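Local atomic coordinates of quinone oxidoreductase (PDB entry 1IZ0), a protein that probably reduces quinones with electrons from NADPH, using a Rossmann-type nucleotide-binding domain of the zinc-binding dehydrogenase family. Residues 102-111 with 269-277; 134-144 with 162-171. All coordinates share one frame; numbering follows the deposited sequence.

Contact 1 (102-111 with 269-277); sequences EEAAAFPVSF and LRPVVGPVF
The backbones of 102-111 and 269-277 come closest where Glu103 faces Pro271, their CA atoms 5.6 Å apart, so a helix end and the turn after it lie against an extended chain. Pro271 is the wedge. Its ring reaches between Ala106, Phe107 and Phe111: CG lies 3.7 Å from Phe107 CB and equally near CE2 of Phe111, while Ala106 CB meets Pro271 CB. The side chains of Phe111 and Leu269 pass each other in opposite directions, CE1 of the ring near Leu269 CB. On the outer side a salt bridge closes the contact. Arg270 grips Glu103 side-on, its NE 2.8 Å from OE2 in a nearly straight bond (173°). Its NH2 meets the syn lone pair of Glu103 OE1 at 3.0 Å. Carboxylate and guanidinium planes are 22° apart, consistent with this two-nitrogen grip. Glu103 reaches this far because CG stands anti to the backbone N (chi1 -160°) and the chain stays extended, whereas Arg270 folds back at chi2 and chi3 to meet it. Farther along, Val273 CG2 rests 3.6 Å from Glu103 CA. The contact thus packs a helix turn against the chain entering strand 273-278 beside the cofactor region, the Ala106 side chain lying about 6 Å from that of NADPH-binding Ala137. Strand 273-278 pairs in parallel with strand 297-301, whose Arg301 forms a salt bridge with Glu102, and helix 137-148 packs on Phe111 through Ala141 and Val145.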
loop_
_atom_site.group_PDB
_atom_site.type_symbol
_atom_site.label_atom_id
_atom_site.label_comp_id
_atom_site.label_asym_id
_atom_site.label_seq_id
_atom_site.Cartn_x
_atom_site.Cartn_y
_atom_site.Cartn_z
ATOM N N GLU A 102 -10.486 -11.342 -0.008
ATOM C CA GLU A 102 -9.028 -11.242 -0.020
ATOM C C GLU A 102 -8.526 -10.160 -0.967
ATOM O O GLU A 102 -7.664 -9.362 -0.596
ATOM C CB GLU A 102 -8.381 -12.578 -0.405
ATOM C CG GLU A 102 -8.577 -13.702 0.600
ATOM C CD GLU A 102 -9.927 -14.380 0.472
ATOM O OE1 GLU A 102 -10.179 -15.340 1.235
ATOM O OE2 GLU A 102 -10.734 -13.963 -0.388
ATOM N N GLU A 103 -9.053 -10.137 -2.189
ATOM C CA GLU A 103 -8.625 -9.139 -3.160
ATOM C C GLU A 103 -9.015 -7.742 -2.672
ATOM O O GLU A 103 -8.269 -6.777 -2.861
ATOM C CB GLU A 103 -9.256 -9.412 -4.532
ATOM C CG GLU A 103 -8.506 -8.740 -5.678
ATOM C CD GLU A 103 -9.082 -9.064 -7.044
ATOM O OE1 GLU A 103 -9.325 -10.257 -7.323
ATOM O OE2 GLU A 103 -9.279 -8.125 -7.845
ATOM N N ALA A 104 -10.185 -7.635 -2.047
ATOM C CA ALA A 104 -10.646 -6.350 -1.519
ATOM C C ALA A 104 -9.723 -5.855 -0.405
ATOM O O ALA A 104 -9.449 -4.661 -0.299
ATOM C CB ALA A 104 -12.085 -6.472 -0.987
ATOM N N ALA A 105 -9.233 -6.773 0.421
ATOM C CA ALA A 105 -8.344 -6.408 1.527
ATOM C C ALA A 105 -6.980 -5.902 1.059
ATOM O O ALA A 105 -6.275 -5.216 1.800
ATOM C CB ALA A 105 -8.154 -7.605 2.452
ATOM N N ALA A 106 -6.613 -6.234 -0.173
ATOM C CA ALA A 106 -5.326 -5.830 -0.725
ATOM C C ALA A 106 -5.427 -4.553 -1.552
ATOM O O ALA A 106 -4.454 -4.147 -2.192
ATOM C CB ALA A 106 -4.770 -6.951 -1.591
ATOM N N PHE A 107 -6.587 -3.911 -1.523
ATOM C CA PHE A 107 -6.798 -2.707 -2.316
ATOM C C PHE A 107 -6.598 -1.308 -1.710
ATOM O O PHE A 107 -5.784 -0.529 -2.210
ATOM C CB PHE A 107 -8.193 -2.774 -2.958
ATOM C CG PHE A 107 -8.669 -1.463 -3.534
ATOM C CD1 PHE A 107 -9.540 -0.650 -2.822
ATOM C CD2 PHE A 107 -8.226 -1.036 -4.783
ATOM C CE1 PHE A 107 -9.968 0.575 -3.342
ATOM C CE2 PHE A 107 -8.644 0.185 -5.313
ATOM C CZ PHE A 107 -9.518 0.993 -4.590
ATOM N N PRO A 108 -7.330 -0.969 -0.635
ATOM C CA PRO A 108 -7.235 0.354 0.007
ATOM C C PRO A 108 -5.881 1.048 0.106
ATOM O O PRO A 108 -5.616 2.037 -0.589
ATOM C CB PRO A 108 -7.864 0.120 1.380
ATOM C CG PRO A 108 -8.875 -0.944 1.102
ATOM C CD PRO A 108 -8.105 -1.896 0.212
ATOM N N VAL A 109 -5.023 0.555 0.983
ATOM C CA VAL A 109 -3.718 1.183 1.170
ATOM C C VAL A 109 -2.842 1.262 -0.079
ATOM O O VAL A 109 -2.384 2.342 -0.443
ATOM C CB VAL A 109 -2.927 0.473 2.280
ATOM C CG1 VAL A 109 -1.539 1.094 2.410
ATOM C CG2 VAL A 109 -3.693 0.576 3.591
ATOM N N SER A 110 -2.619 0.131 -0.738
ATOM C CA SER A 110 -1.751 0.093 -1.918
ATOM C C SER A 110 -2.191 0.996 -3.065
ATOM O O SER A 110 -1.416 1.826 -3.549
ATOM C CB SER A 110 -1.628 -1.346 -2.438
ATOM O OG SER A 110 -1.217 -2.228 -1.405
ATOM N N PHE A 111 -3.435 0.843 -3.502
ATOM C CA PHE A 111 -3.929 1.638 -4.613
ATOM C C PHE A 111 -4.107 3.114 -4.316
ATOM O O PHE A 111 -3.848 3.958 -5.182
ATOM C CB PHE A 111 -5.217 1.011 -5.149
ATOM C CG PHE A 111 -4.974 -0.286 -5.857
ATOM C CD1 PHE A 111 -4.960 -0.344 -7.246
ATOM C CD2 PHE A 111 -4.654 -1.433 -5.134
ATOM C CE1 PHE A 111 -4.621 -1.522 -7.905
ATOM C CE2 PHE A 111 -4.313 -2.615 -5.779
ATOM C CZ PHE A 111 -4.294 -2.661 -7.168
ATOM N N LEU A 269 -7.993 -2.918 -12.725
ATOM C CA LEU A 269 -7.224 -2.903 -11.486
ATOM C C LEU A 269 -7.559 -4.143 -10.667
ATOM O O LEU A 269 -8.670 -4.275 -10.140
ATOM C CB LEU A 269 -7.519 -1.639 -10.674
ATOM C CG LEU A 269 -7.163 -0.324 -11.378
ATOM C CD1 LEU A 269 -7.400 0.856 -10.439
ATOM C CD2 LEU A 269 -5.703 -0.359 -11.825
ATOM N N ARG A 270 -6.596 -5.056 -10.572
ATOM C CA ARG A 270 -6.796 -6.289 -9.825
ATOM C C ARG A 270 -5.723 -6.455 -8.753
ATOM O O ARG A 270 -4.601 -6.887 -9.044
ATOM C CB ARG A 270 -6.765 -7.501 -10.773
ATOM C CG ARG A 270 -7.799 -7.479 -11.915
ATOM C CD ARG A 270 -9.230 -7.463 -11.380
ATOM N NE ARG A 270 -9.535 -8.622 -10.543
ATOM C CZ ARG A 270 -9.864 -9.831 -11.003
ATOM N NH1 ARG A 270 -9.941 -10.056 -12.313
ATOM N NH2 ARG A 270 -10.111 -10.820 -10.151
ATOM N N PRO A 271 -6.050 -6.110 -7.499
ATOM C CA PRO A 271 -5.111 -6.227 -6.379
ATOM C C PRO A 271 -4.515 -7.634 -6.335
ATOM O O PRO A 271 -5.239 -8.623 -6.486
ATOM C CB PRO A 271 -5.989 -5.953 -5.161
ATOM C CG PRO A 271 -7.050 -5.031 -5.712
ATOM C CD PRO A 271 -7.375 -5.664 -7.035
ATOM N N VAL A 272 -3.203 -7.724 -6.134
ATOM C CA VAL A 272 -2.533 -9.016 -6.080
ATOM C C VAL A 272 -2.485 -9.564 -4.656
ATOM O O VAL A 272 -1.798 -9.018 -3.789
ATOM C CB VAL A 272 -1.089 -8.918 -6.608
ATOM C CG1 VAL A 272 -0.450 -10.306 -6.650
ATOM C CG2 VAL A 272 -1.081 -8.299 -7.990
ATOM N N VAL A 273 -3.217 -10.648 -4.416
ATOM C CA VAL A 273 -3.230 -11.273 -3.099
ATOM C C VAL A 273 -2.027 -12.208 -2.993
ATOM O O VAL A 273 -1.750 -12.988 -3.907
ATOM C CB VAL A 273 -4.507 -12.115 -2.877
ATOM C CG1 VAL A 273 -4.495 -12.705 -1.469
ATOM C CG2 VAL A 273 -5.756 -11.259 -3.099
ATOM N N GLY A 274 -1.303 -12.127 -1.884
ATOM C CA GLY A 274 -0.155 -12.992 -1.707
ATOM C C GLY A 274 -0.468 -14.082 -0.699
ATOM O O GLY A 274 -1.493 -14.754 -0.806
ATOM N N PRO A 275 0.398 -14.274 0.307
ATOM C CA PRO A 275 0.156 -15.310 1.316
ATOM C C PRO A 275 -1.121 -14.991 2.080
ATOM O O PRO A 275 -1.317 -13.853 2.530
ATOM C CB PRO A 275 1.383 -15.210 2.233
ATOM C CG PRO A 275 2.405 -14.483 1.423
ATOM C CD PRO A 275 1.593 -13.484 0.644
ATOM N N VAL A 276 -1.998 -15.982 2.207
ATOM C CA VAL A 276 -3.229 -15.794 2.958
ATOM C C VAL A 276 -3.144 -16.662 4.212
ATOM O O VAL A 276 -2.984 -17.881 4.128
ATOM C CB VAL A 276 -4.474 -16.198 2.140
ATOM C CG1 VAL A 276 -5.706 -16.151 3.028
ATOM C CG2 VAL A 276 -4.654 -15.245 0.958
ATOM N N PHE A 277 -3.255 -16.019 5.370
ATOM C CA PHE A 277 -3.172 -16.707 6.650
ATOM C C PHE A 277 -4.507 -16.752 7.386
ATOM O O PHE A 277 -5.312 -15.816 7.316
ATOM C CB PHE A 277 -2.143 -16.016 7.552
ATOM C CG PHE A 277 -0.741 -16.058 7.020
ATOM C CD1 PHE A 277 0.157 -17.022 7.467
ATOM C CD2 PHE A 277 -0.334 -15.168 6.033
ATOM C CE1 PHE A 277 1.440 -17.103 6.934
ATOM C CE2 PHE A 277 0.947 -15.240 5.492
ATOM C CZ PHE A 277 1.837 -16.211 5.943
#

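Contact 2 (134-144 with 162-171); sequences AAGALGTAAVQ and KLALPLALGA. With SO4 (sulfate ion), chain B.
Ala134 and Pro166 meet where the loop after strand 128-131 of the Rossmann-type parallel sheet enters helix 137-148, while 162-171 carries the short helix that follows the next strand, 152-157. The two therefore belong to successive beta-alpha units, and the fit between them is mostly apolar. The Pro166 ring is the first bump: CG sits 3.6 Å from Ala134 CB and also presses on the Ala134 carbonyl. Ala135 is a small knob set against the backbone of Lys162, its CB 3.4 Å from Lys162 O. Leu169 is the forked bump of the other end, with CB against Val143 CG1 and its two methyls dividing between Thr140 and Gln144: CD1 lies 3.6 Å from Thr140 CB, and CD2 touches Gln144 CG. With CG1 anti to its backbone N (chi1 176°), Val143 extends that methyl toward Leu169 and the turn at Gly170, a Schellman motif with phi 126°. Lys162 turns the other way; its extended chain brings NZ to a sulfate, probably from the crystallisation liquor, and to Arg292 O. Both Ala137 and Lys162 bind NADPH in another crystal structure of this protein. A leucine in place of Lys162, having no amino group, would probably leave the Arg292 carbonyl and the sulfate without this donor, and the cofactor site without its positive charge. Tyr177 OH and Ser158 OG also bond the sulfate, whose O4 accepts a hydrogen bond from Lys162 NZ at 2.7 Å.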
loop_
_atom_site.group_PDB
_atom_site.type_symbol
_atom_site.label_atom_id
_atom_site.label_comp_id
_atom_site.label_asym_id
_atom_site.label_seq_id
_atom_site.Cartn_x
_atom_site.Cartn_y
_atom_site.Cartn_z
ATOM N N ALA A 134 8.623 -3.934 -7.153
ATOM C CA ALA A 134 7.515 -4.109 -8.093
ATOM C C ALA A 134 6.705 -5.401 -8.022
ATOM O O ALA A 134 5.706 -5.538 -8.726
ATOM C CB ALA A 134 8.021 -3.900 -9.512
ATOM N N ALA A 135 7.124 -6.349 -7.190
ATOM C CA ALA A 135 6.388 -7.604 -7.061
ATOM C C ALA A 135 5.670 -7.646 -5.715
ATOM O O ALA A 135 5.073 -8.656 -5.354
ATOM C CB ALA A 135 7.340 -8.790 -7.190
ATOM N N GLY A 136 5.737 -6.538 -4.976
ATOM C CA GLY A 136 5.091 -6.463 -3.678
ATOM C C GLY A 136 3.690 -5.881 -3.750
ATOM O O GLY A 136 3.165 -5.621 -4.843
ATOM N N ALA A 137 3.084 -5.670 -2.582
ATOM C CA ALA A 137 1.735 -5.127 -2.512
ATOM C C ALA A 137 1.645 -3.762 -3.176
ATOM O O ALA A 137 0.858 -3.568 -4.103
ATOM C CB ALA A 137 1.278 -5.036 -1.055
ATOM N N LEU A 138 2.452 -2.815 -2.708
ATOM C CA LEU A 138 2.436 -1.469 -3.271
ATOM C C LEU A 138 2.889 -1.495 -4.733
ATOM O O LEU A 138 2.267 -0.883 -5.605
ATOM C CB LEU A 138 3.360 -0.551 -2.466
ATOM C CG LEU A 138 3.061 0.954 -2.495
ATOM C CD1 LEU A 138 4.216 1.701 -1.836
ATOM C CD2 LEU A 138 2.866 1.441 -3.917
ATOM N N GLY A 139 3.975 -2.216 -4.989
ATOM C CA GLY A 139 4.521 -2.309 -6.334
ATOM C C GLY A 139 3.550 -2.760 -7.406
ATOM O O GLY A 139 3.370 -2.074 -8.417
ATOM N N THR A 140 2.928 -3.918 -7.200
ATOM C CA THR A 140 1.973 -4.438 -8.171
ATOM C C THR A 140 0.839 -3.452 -8.373
ATOM O O THR A 140 0.338 -3.290 -9.488
ATOM C CB THR A 140 1.392 -5.785 -7.724
ATOM O OG1 THR A 140 0.872 -5.666 -6.392
ATOM C CG2 THR A 140 2.470 -6.863 -7.768
ATOM N N ALA A 141 0.428 -2.801 -7.290
ATOM C CA ALA A 141 -0.635 -1.806 -7.368
ATOM C C ALA A 141 -0.132 -0.609 -8.168
ATOM O O ALA A 141 -0.845 -0.069 -9.005
ATOM C CB ALA A 141 -1.041 -1.352 -5.964
ATOM N N ALA A 142 1.106 -0.196 -7.904
ATOM C CA ALA A 142 1.686 0.955 -8.592
ATOM C C ALA A 142 1.766 0.755 -10.095
ATOM O O ALA A 142 1.438 1.661 -10.867
ATOM C CB ALA A 142 3.071 1.260 -8.034
ATOM N N VAL A 143 2.206 -0.427 -10.514
ATOM C CA VAL A 143 2.326 -0.716 -11.937
ATOM C C VAL A 143 0.969 -0.609 -12.622
ATOM O O VAL A 143 0.843 0.015 -13.679
ATOM C CB VAL A 143 2.913 -2.127 -12.184
ATOM C CG1 VAL A 143 2.926 -2.436 -13.682
ATOM C CG2 VAL A 143 4.334 -2.200 -11.628
ATOM N N GLN A 144 -0.047 -1.213 -12.017
ATOM C CA GLN A 144 -1.387 -1.183 -12.589
ATOM C C GLN A 144 -1.957 0.229 -12.646
ATOM O O GLN A 144 -2.552 0.623 -13.648
ATOM C CB GLN A 144 -2.332 -2.073 -11.778
ATOM C CG GLN A 144 -2.000 -3.558 -11.843
ATOM C CD GLN A 144 -3.010 -4.403 -11.096
ATOM O OE1 GLN A 144 -4.166 -4.493 -11.493
ATOM N NE2 GLN A 144 -2.579 -5.019 -10.002
ATOM N N LYS A 162 11.329 -12.359 -9.478
ATOM C CA LYS A 162 10.262 -11.439 -9.074
ATOM C C LYS A 162 9.835 -10.501 -10.199
ATOM O O LYS A 162 8.888 -9.727 -10.049
ATOM C CB LYS A 162 10.708 -10.587 -7.884
ATOM C CG LYS A 162 10.908 -11.350 -6.594
ATOM C CD LYS A 162 11.271 -10.398 -5.464
ATOM C CE LYS A 162 11.356 -11.122 -4.133
ATOM N NZ LYS A 162 11.847 -10.211 -3.068
ATOM N N LEU A 163 10.523 -10.585 -11.331
ATOM C CA LEU A 163 10.254 -9.703 -12.457
ATOM C C LEU A 163 9.105 -10.080 -13.391
ATOM O O LEU A 163 8.540 -9.211 -14.050
ATOM C CB LEU A 163 11.538 -9.535 -13.262
ATOM C CG LEU A 163 12.728 -9.049 -12.431
ATOM C CD1 LEU A 163 13.956 -8.951 -13.321
ATOM C CD2 LEU A 163 12.406 -7.692 -11.807
ATOM N N ALA A 164 8.759 -11.364 -13.456
ATOM C CA ALA A 164 7.680 -11.810 -14.333
ATOM C C ALA A 164 6.321 -11.155 -14.035
ATOM O O ALA A 164 5.595 -10.771 -14.952
ATOM C CB ALA A 164 7.558 -13.321 -14.261
ATOM N N LEU A 165 5.980 -11.013 -12.761
ATOM C CA LEU A 165 4.693 -10.419 -12.380
ATOM C C LEU A 165 4.527 -8.961 -12.829
ATOM O O LEU A 165 3.529 -8.603 -13.465
ATOM C CB LEU A 165 4.502 -10.499 -10.861
ATOM C CG LEU A 165 3.203 -11.086 -10.313
ATOM C CD1 LEU A 165 3.025 -10.621 -8.857
ATOM C CD2 LEU A 165 2.020 -10.652 -11.168
ATOM N N PRO A 166 5.490 -8.092 -12.482
ATOM C CA PRO A 166 5.400 -6.680 -12.878
ATOM C C PRO A 166 5.318 -6.537 -14.398
ATOM O O PRO A 166 4.576 -5.706 -14.922
ATOM C CB PRO A 166 6.693 -6.084 -12.325
ATOM C CG PRO A 166 6.988 -6.952 -11.143
ATOM C CD PRO A 166 6.683 -8.328 -11.648
ATOM N N LEU A 167 6.104 -7.349 -15.096
ATOM C CA LEU A 167 6.136 -7.333 -16.556
ATOM C C LEU A 167 4.736 -7.722 -17.044
ATOM O O LEU A 167 4.179 -7.106 -17.956
ATOM C CB LEU A 167 7.193 -8.338 -17.042
ATOM C CG LEU A 167 8.065 -8.111 -18.286
ATOM C CD1 LEU A 167 7.718 -9.145 -19.358
ATOM C CD2 LEU A 167 7.912 -6.688 -18.799
ATOM N N ALA A 168 4.153 -8.730 -16.408
ATOM C CA ALA A 168 2.819 -9.184 -16.779
ATOM C C ALA A 168 1.767 -8.113 -16.507
ATOM O O ALA A 168 0.793 -7.972 -17.262
ATOM C CB ALA A 168 2.480 -10.450 -16.025
ATOM N N LEU A 169 1.960 -7.347 -15.435
ATOM C CA LEU A 169 1.005 -6.306 -15.084
ATOM C C LEU A 169 1.003 -5.112 -16.039
ATOM O O LEU A 169 0.128 -4.247 -15.951
ATOM C CB LEU A 169 1.252 -5.827 -13.651
ATOM C CG LEU A 169 0.833 -6.864 -12.605
ATOM C CD1 LEU A 169 1.460 -6.537 -11.268
ATOM C CD2 LEU A 169 -0.696 -6.907 -12.518
ATOM N N GLY A 170 1.981 -5.060 -16.943
ATOM C CA GLY A 170 2.038 -3.964 -17.895
ATOM C C GLY A 170 3.339 -3.174 -17.970
ATOM O O GLY A 170 3.457 -2.263 -18.794
ATOM N N ALA A 171 4.317 -3.493 -17.130
ATOM C CA ALA A 171 5.580 -2.755 -17.170
ATOM C C ALA A 171 6.237 -2.899 -18.542
ATOM O O ALA A 171 6.207 -3.976 -19.130
ATOM C CB ALA A 171 6.522 -3.256 -16.087
HETATM S S SO4 B . 12.257 -6.536 -3.235
HETATM O O1 SO4 B . 10.694 -6.594 -2.790
HETATM O O2 SO4 B . 12.251 -6.748 -4.670
HETATM O O3 SO4 B . 12.779 -5.386 -2.888
HETATM O O4 SO4 B . 12.814 -7.699 -2.587
#

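In the fold
Along the chain, 102-111 comes first and 269-277 last, with both segments of contact 2 between them. The centres are 13 Å apart, and the two contacts touch through helix 137-148. There Gln144 OE1 probably accepts a hydrogen bond from Arg270 N at 2.7 Å, Ala141 CB packs on the Phe111 ring, and Thr140 meets Val272. Contact 2 packs helices and loops that connect strands of the parallel sheet in the nucleotide-binding domain, whereas strand 273-278 of contact 1 joins the mixed sheet that includes strand 297-301. Together they link the two sheets near the NADPH site.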